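Local coordinates for protein cellobiose 2-epimerase (Caldibacillus thermoamylovorans, PDB 5ZHB) that catalyses the 2-epimerization of cellobiose, reversibly converting the glucose unit at its reducing end to mannose, at residues 18-23 / 349-354. Numbering follows the deposited sequence.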
# COMPACT_ATOMS: atom_id res chain seq x y z
N PRO A 18 -8.64 6.54 -16.19
CA PRO A 18 -8.94 7.86 -16.79
C PRO A 18 -9.02 9.01 -15.79
O PRO A 18 -8.62 10.13 -16.10
CB PRO A 18 -10.28 7.64 -17.53
CG PRO A 18 -10.32 6.15 -17.79
CD PRO A 18 -9.58 5.49 -16.61
N PHE A 19 -9.55 8.77 -14.57
CA PHE A 19 -9.63 9.84 -13.59
C PHE A 19 -8.23 10.35 -13.23
O PHE A 19 -7.97 11.55 -13.24
CB PHE A 19 -10.37 9.37 -12.34
CG PHE A 19 -10.18 10.28 -11.13
CD1 PHE A 19 -9.12 10.10 -10.25
CD2 PHE A 19 -11.10 11.28 -10.87
CE1 PHE A 19 -8.98 10.93 -9.15
CE2 PHE A 19 -10.96 12.11 -9.78
CZ PHE A 19 -9.93 11.91 -8.89
N TRP A 20 -7.31 9.41 -12.95
CA TRP A 20 -5.93 9.71 -12.60
C TRP A 20 -5.18 10.35 -13.77
O TRP A 20 -4.39 11.27 -13.56
CB TRP A 20 -5.26 8.44 -12.06
CG TRP A 20 -5.83 8.11 -10.71
CD1 TRP A 20 -6.83 7.25 -10.37
CD2 TRP A 20 -5.52 8.84 -9.51
NE1 TRP A 20 -7.13 7.35 -9.05
CE2 TRP A 20 -6.35 8.33 -8.49
CE3 TRP A 20 -4.60 9.85 -9.22
CZ2 TRP A 20 -6.26 8.80 -7.19
CZ3 TRP A 20 -4.53 10.33 -7.93
CH2 TRP A 20 -5.37 9.83 -6.94
N ALA A 21 -5.43 9.90 -15.01
CA ALA A 21 -4.84 10.53 -16.19
C ALA A 21 -5.25 12.00 -16.34
O ALA A 21 -4.43 12.79 -16.79
CB ALA A 21 -5.20 9.75 -17.43
N LYS A 22 -6.47 12.37 -15.91
CA LYS A 22 -6.92 13.75 -15.97
C LYS A 22 -6.19 14.62 -14.94
O LYS A 22 -6.39 15.84 -14.91
CB LYS A 22 -8.45 13.83 -15.77
CG LYS A 22 -9.32 13.44 -16.96
CD LYS A 22 -10.84 13.45 -16.74
CE LYS A 22 -11.41 12.13 -16.23
NZ LYS A 22 -12.47 12.20 -15.20
N LEU A 23 -5.37 14.03 -14.06
CA LEU A 23 -4.60 14.84 -13.10
C LEU A 23 -3.16 15.04 -13.57
O LEU A 23 -2.32 15.52 -12.79
CB LEU A 23 -4.65 14.17 -11.72
CG LEU A 23 -6.03 13.98 -11.09
CD1 LEU A 23 -5.86 13.40 -9.68
CD2 LEU A 23 -6.89 15.28 -11.06
N GLY A 349 -16.62 13.35 -12.98
CA GLY A 349 -15.46 13.94 -12.36
C GLY A 349 -14.93 13.11 -11.19
O GLY A 349 -13.86 13.43 -10.68
N GLY A 350 -15.70 12.11 -10.75
CA GLY A 350 -15.40 11.36 -9.53
C GLY A 350 -14.60 10.08 -9.76
O GLY A 350 -14.26 9.70 -10.89
N GLU A 351 -14.26 9.40 -8.65
CA GLU A 351 -13.54 8.14 -8.72
C GLU A 351 -14.16 7.23 -7.67
O GLU A 351 -15.34 6.89 -7.76
CB GLU A 351 -12.05 8.49 -8.58
CG GLU A 351 -11.07 7.33 -8.74
CD GLU A 351 -10.31 6.85 -7.49
OE1 GLU A 351 -9.33 6.13 -7.68
OE2 GLU A 351 -10.73 7.15 -6.36
N TRP A 352 -13.41 6.99 -6.59
CA TRP A 352 -13.95 6.34 -5.41
C TRP A 352 -13.95 7.33 -4.25
O TRP A 352 -13.06 8.15 -4.05
CB TRP A 352 -13.12 5.09 -5.06
CG TRP A 352 -13.15 3.95 -6.05
CD1 TRP A 352 -13.34 3.96 -7.40
CD2 TRP A 352 -12.99 2.55 -5.71
NE1 TRP A 352 -13.31 2.70 -7.92
CE2 TRP A 352 -13.10 1.80 -6.90
CE3 TRP A 352 -12.79 1.87 -4.50
CZ2 TRP A 352 -12.99 0.41 -6.92
CZ3 TRP A 352 -12.69 0.49 -4.53
CH2 TRP A 352 -12.81 -0.22 -5.70
N TYR A 353 -14.96 7.21 -3.39
CA TYR A 353 -14.92 7.95 -2.15
C TYR A 353 -13.85 7.39 -1.20
O TYR A 353 -13.50 6.21 -1.27
CB TYR A 353 -16.26 7.83 -1.45
CG TYR A 353 -17.44 8.34 -2.24
CD1 TYR A 353 -17.53 9.68 -2.63
CD2 TYR A 353 -18.53 7.51 -2.48
CE1 TYR A 353 -18.64 10.14 -3.34
CE2 TYR A 353 -19.65 7.96 -3.16
CZ TYR A 353 -19.71 9.28 -3.56
OH TYR A 353 -20.84 9.68 -4.20
N TRP A 354 -13.34 8.26 -0.34
CA TRP A 354 -12.39 7.87 0.67
C TRP A 354 -13.02 6.82 1.58
O TRP A 354 -12.43 5.78 1.88
CB TRP A 354 -11.98 9.12 1.48
CG TRP A 354 -10.94 8.83 2.54
CD1 TRP A 354 -11.14 8.11 3.68
CD2 TRP A 354 -9.58 9.29 2.59
NE1 TRP A 354 -9.99 8.03 4.41
CE2 TRP A 354 -9.03 8.78 3.79
CE3 TRP A 354 -8.80 10.10 1.78
CZ2 TRP A 354 -7.72 9.04 4.19
CZ3 TRP A 354 -7.52 10.40 2.19
CH2 TRP A 354 -6.99 9.88 3.38
O HOH W 1 -14.23 10.47 -13.53
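With CG anti to the backbone N in both F19 and E351 (chi1 -175° in the glutamate), the phenyl ring and the glutamate chain are brought together where helix 2-21 meets the loop between helix 326-343 and strand 355-356, joining the N-terminal helix to a loop late in the chain, in the alpha/alpha-barrel of the GlcNAc 2-epimerase family. CB of E351 sits over the centre of one face of the F19 ring, a CH-pi contact 3.6 Å from the centroid. At the rim of that ring, near its plane, the carbonyl O of G349 approaches F19 CE2 to 3.3 Å. A bend at chi2 carries CD of E351 off the F19 ring to 3.6 Å from NE1 of W20. Indole and carboxylate planes stand 80° apart. The other oxygen, OE2, accepts a hydrogen bond from the backbone N of W352 at 2.7 Å and pairs with K372 in a salt bridge, while OE1 also accepts one from ND2 of N377; the lysine probably stabilises the charge of this buried carboxylate. A water links K22 NZ to G350 O. The direct hydrogen bond across the contact runs from W20 NE1 to E351 OE1, 2.9 Å long and nearly straight at 167°, in the indole plane but from above the carboxylate.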